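Side-chain contacts in putative membrane anchored protein (Corynebacterium diphtheriae, PDB 3LSO), which is of unknown function but is probably tethered to the bacterial membrane and built as a chain of beta-rich domains: residues 201-204 against 205-209; 229-233 against 234-238. One frame throughout, in Å; residues are numbered along the deposited sequence.

In the fold
Both contacts lie in the middle part of an elongated, all-beta chain. Contact 1 comes first in sequence and closes before contact 2 opens. Their centres are 16 Å apart, and their nearest atoms are about 9 Å apart without touching. Contact 1 turns the chain from strand 203-204 of a five-stranded mixed sheet into strand 208-214 of a three-stranded antiparallel sheet. Contact 2 is the turn of the hairpin 226-231/234-241, which belongs to the same five-stranded sheet. Strands 203-204 and 234-241 are its outermost strands within the chain. One contact links two sheets and the other finishes an edge, consistent with a beta-sandwich domain.

Contact 1: 201-204 against 205-209; sequences ESAS and IKQDV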
loop_
_atom_site.group_PDB
_atom_site.type_symbol
_atom_site.label_atom_id
_atom_site.label_comp_id
_atom_site.label_asym_id
_atom_site.label_seq_id
_atom_site.Cartn_x
_atom_site.Cartn_y
_atom_site.Cartn_z
ATOM N N GLU B 201 -1.770 -11.768 10.601
ATOM C CA GLU B 201 -2.201 -10.529 11.248
ATOM C C GLU B 201 -1.571 -10.386 12.666
ATOM O O GLU B 201 -1.298 -9.275 13.131
ATOM C CB GLU B 201 -3.739 -10.479 11.264
ATOM C CG GLU B 201 -4.353 -9.082 11.154
ATOM C CD GLU B 201 -5.354 -8.779 12.308
ATOM O OE1 GLU B 201 -6.583 -8.779 12.051
ATOM O OE2 GLU B 201 -4.906 -8.558 13.477
ATOM N N SER B 202 -1.331 -11.531 13.317
ATOM C CA SER B 202 -0.707 -11.650 14.650
ATOM C C SER B 202 -0.120 -13.043 14.798
ATOM O O SER B 202 -0.514 -13.966 14.085
ATOM C CB SER B 202 -1.735 -11.501 15.765
ATOM O OG SER B 202 -2.643 -10.462 15.476
ATOM N N ALA B 203 0.797 -13.207 15.749
ATOM C CA ALA B 203 1.328 -14.538 16.054
ATOM C C ALA B 203 1.692 -14.694 17.529
ATOM O O ALA B 203 1.722 -13.712 18.285
ATOM C CB ALA B 203 2.514 -14.856 15.167
ATOM N N SER B 204 1.952 -15.932 17.934
ATOM C CA SER B 204 2.376 -16.218 19.288
ATOM C C SER B 204 3.811 -16.697 19.264
ATOM O O SER B 204 4.290 -17.202 18.247
ATOM C CB SER B 204 1.499 -17.308 19.897
ATOM O OG SER B 204 0.144 -16.919 19.923
ATOM N N ILE B 205 4.497 -16.560 20.392
ATOM C CA ILE B 205 5.845 -17.077 20.521
ATOM C C ILE B 205 5.858 -18.599 20.466
ATOM O O ILE B 205 4.831 -19.254 20.621
ATOM C CB ILE B 205 6.508 -16.566 21.795
ATOM C CG1 ILE B 205 5.846 -17.166 23.031
ATOM C CG2 ILE B 205 6.422 -15.046 21.853
ATOM C CD1 ILE B 205 6.338 -16.557 24.316
ATOM N N LYS B 206 7.035 -19.145 20.209
ATOM C CA LYS B 206 7.269 -20.592 20.136
ATOM C C LYS B 206 6.383 -21.366 19.150
ATOM O O LYS B 206 6.284 -22.585 19.226
ATOM C CB LYS B 206 7.282 -21.229 21.526
ATOM C CG LYS B 206 8.527 -20.884 22.342
ATOM C CD LYS B 206 8.553 -21.667 23.656
ATOM C CE LYS B 206 9.588 -21.120 24.640
ATOM N NZ LYS B 206 9.598 -21.929 25.898
ATOM N N GLN B 207 5.770 -20.659 18.207
ATOM C CA GLN B 207 5.128 -21.323 17.071
ATOM C C GLN B 207 5.772 -20.924 15.719
ATOM O O GLN B 207 6.451 -19.906 15.611
ATOM C CB GLN B 207 3.608 -21.097 17.085
ATOM C CG GLN B 207 3.151 -19.793 16.401
ATOM C CD GLN B 207 1.713 -19.371 16.765
ATOM O OE1 GLN B 207 0.988 -20.086 17.484
ATOM N NE2 GLN B 207 1.297 -18.204 16.253
ATOM N N ASP B 208 5.570 -21.753 14.702
ATOM C CA ASP B 208 6.068 -21.451 13.368
ATOM C C ASP B 208 5.260 -20.350 12.727
ATOM O O ASP B 208 4.041 -20.316 12.844
ATOM C CB ASP B 208 6.020 -22.689 12.489
ATOM C CG ASP B 208 7.289 -23.504 12.570
ATOM O OD1 ASP B 208 8.333 -23.011 12.073
ATOM O OD2 ASP B 208 7.231 -24.634 13.115
ATOM N N VAL B 209 5.943 -19.437 12.060
ATOM C CA VAL B 209 5.278 -18.311 11.422
ATOM C C VAL B 209 5.769 -18.182 9.998
ATOM O O VAL B 209 6.939 -17.868 9.763
ATOM C CB VAL B 209 5.546 -16.995 12.171
ATOM C CG1 VAL B 209 4.916 -15.812 11.429
ATOM C CG2 VAL B 209 5.043 -17.094 13.605
#
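A203 and V209 face each other across the turn. The methyl of A203 meets one methyl branch of V209, with CB of A203 3.7 Å from CG2 of V209. The other branch of V209, CG1, stands anti to the backbone N (chi1 176°), which leaves CG2 as the one on the A203 side. Both residues are buried.

Q207 reaches back from the far end of the turn. Its CG sits between its own backbone N and carbonyl carbon (chi1 86°), and the chain is extended beyond it. This lays the side chain alongside the main chain of S204. CG of Q207 is 3.4 Å from O of S204. K206 points away from this packing. I205 does so overall, although its CB still touches C of S204. Residues S204 to Q207 form a type II beta turn, with K206 at positive phi.

A203 is backbone-bonded to P283 and V285, on the parallel strand 278-285. V209 is backbone-bonded to I252, on strand 247-253, and its side chain also touches F254. The turn thus carries the chain from the edge of one sheet to the central strand of another.

Contact 2: 229-233 against 234-238; sequences FFVNH and IAAGD
F230 lays its ring beside the backbone of I234 and A235, because CG is anti to its own carbonyl carbon (chi1 -66°). CB comes first, 3.8 Å from O of I234. CG then passes the carbonyl group of I234 at longer range. CD1 makes the nearest approach of the ring, 3.3 Å from N of A235, which is placed obliquely to it. CE1 runs on past N and CA of A235 and lies 4.1 Å from CB of A235. CZ, the tip, points away from the turn. N of I234 lies at the ring edge, in plane. Beyond the hairpin, the F230 side chain also touches T263, R265 and L461.

V231 packs on the other face of the sheet. Its CG2 is 4.0 Å from CB of A236.

Three backbone hydrogen bonds hold the arms together. N of A236 donates to O of F229 at 2.9 Å. V231 and I234 bond in both directions: N of V231 is 3.1 Å from O of I234, and N of I234 is 2.9 Å from O of V231.

At the turn, N232 OD1 accepts from N of T261. H233 is gripped at both ring nitrogens, by E279 and by the carbonyl of P459. N232 and H233 both have left-handed backbone angles. This is a tight two-residue beta hairpin closed by a type I' turn, joining strands 226-231 and 234-241 at the edge of the five-stranded sheet.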
loop_
_atom_site.group_PDB
_atom_site.type_symbol
_atom_site.label_atom_id
_atom_site.label_comp_id
_atom_site.label_asym_id
_atom_site.label_seq_id
_atom_site.Cartn_x
_atom_site.Cartn_y
_atom_site.Cartn_z
ATOM N N PHE B 229 15.528 -12.031 4.321
ATOM C CA PHE B 229 14.562 -11.542 5.287
ATOM C C PHE B 229 15.284 -10.961 6.481
ATOM O O PHE B 229 16.443 -11.303 6.747
ATOM C CB PHE B 229 13.620 -12.660 5.723
ATOM C CG PHE B 229 12.654 -13.074 4.653
ATOM C CD1 PHE B 229 12.937 -14.127 3.818
ATOM C CD2 PHE B 229 11.468 -12.388 4.474
ATOM C CE1 PHE B 229 12.046 -14.502 2.840
ATOM C CE2 PHE B 229 10.584 -12.760 3.510
ATOM C CZ PHE B 229 10.875 -13.821 2.686
ATOM N N PHE B 230 14.608 -10.065 7.183
ATOM C CA PHE B 230 15.148 -9.505 8.398
ATOM C C PHE B 230 14.059 -9.464 9.441
ATOM O O PHE B 230 12.890 -9.192 9.134
ATOM C CB PHE B 230 15.627 -8.086 8.168
ATOM C CG PHE B 230 16.795 -7.974 7.254
ATOM C CD1 PHE B 230 18.070 -7.800 7.763
ATOM C CD2 PHE B 230 16.621 -7.981 5.878
ATOM C CE1 PHE B 230 19.165 -7.656 6.914
ATOM C CE2 PHE B 230 17.722 -7.849 5.017
ATOM C CZ PHE B 230 18.994 -7.689 5.543
ATOM N N VAL B 231 14.449 -9.730 10.676
ATOM C CA VAL B 231 13.564 -9.553 11.804
ATOM C C VAL B 231 14.240 -8.482 12.626
ATOM O O VAL B 231 15.445 -8.564 12.879
ATOM C CB VAL B 231 13.384 -10.845 12.627
ATOM C CG1 VAL B 231 12.535 -10.566 13.828
ATOM C CG2 VAL B 231 12.719 -11.912 11.805
ATOM N N ASN B 232 13.475 -7.466 13.001
ATOM C CA ASN B 232 14.013 -6.341 13.732
ATOM C C ASN B 232 15.382 -5.911 13.246
ATOM O O ASN B 232 16.326 -5.743 14.026
ATOM C CB ASN B 232 13.981 -6.615 15.232
ATOM C CG ASN B 232 12.603 -6.337 15.851
ATOM O OD1 ASN B 232 11.598 -6.130 15.156
ATOM N ND2 ASN B 232 12.561 -6.322 17.160
ATOM N N HIS B 233 15.452 -5.746 11.927
ATOM C CA HIS B 233 16.629 -5.259 11.183
ATOM C C HIS B 233 17.913 -6.101 11.256
ATOM O O HIS B 233 19.028 -5.598 11.018
ATOM C CB HIS B 233 16.897 -3.771 11.457
ATOM C CG HIS B 233 15.846 -2.855 10.896
ATOM N ND1 HIS B 233 15.837 -1.495 11.131
ATOM C CD2 HIS B 233 14.760 -3.108 10.125
ATOM C CE1 HIS B 233 14.805 -0.948 10.518
ATOM N NE2 HIS B 233 14.136 -1.907 9.900
ATOM N N ILE B 234 17.749 -7.391 11.529
ATOM C CA ILE B 234 18.882 -8.321 11.557
ATOM C C ILE B 234 18.609 -9.543 10.655
ATOM O O ILE B 234 17.543 -10.144 10.715
ATOM C CB ILE B 234 19.230 -8.694 13.031
ATOM C CG1 ILE B 234 19.979 -7.521 13.689
ATOM C CG2 ILE B 234 20.044 -9.979 13.103
ATOM C CD1 ILE B 234 19.585 -7.238 15.159
ATOM N N ALA B 235 19.572 -9.888 9.813
ATOM C CA ALA B 235 19.410 -10.957 8.824
ATOM C C ALA B 235 18.858 -12.246 9.423
ATOM O O ALA B 235 19.489 -12.876 10.269
ATOM C CB ALA B 235 20.730 -11.225 8.117
ATOM N N ALA B 236 17.680 -12.645 8.972
ATOM C CA ALA B 236 17.082 -13.875 9.457
ATOM C C ALA B 236 17.435 -15.031 8.549
ATOM O O ALA B 236 16.756 -15.276 7.562
ATOM C CB ALA B 236 15.566 -13.724 9.589
ATOM N N GLY B 237 18.501 -15.738 8.905
ATOM C CA GLY B 237 18.994 -16.871 8.119
ATOM C C GLY B 237 19.646 -16.501 6.793
ATOM O O GLY B 237 19.932 -15.338 6.530
ATOM N N ASP B 238 19.895 -17.512 5.969
ATOM C CA ASP B 238 20.400 -17.336 4.606
ATOM C C ASP B 238 19.353 -16.695 3.682
ATOM O O ASP B 238 18.146 -16.797 3.946
ATOM C CB ASP B 238 20.820 -18.699 4.024
ATOM C CG ASP B 238 22.178 -19.162 4.521
ATOM O OD1 ASP B 238 22.855 -18.401 5.240
ATOM O OD2 ASP B 238 22.580 -20.295 4.181
#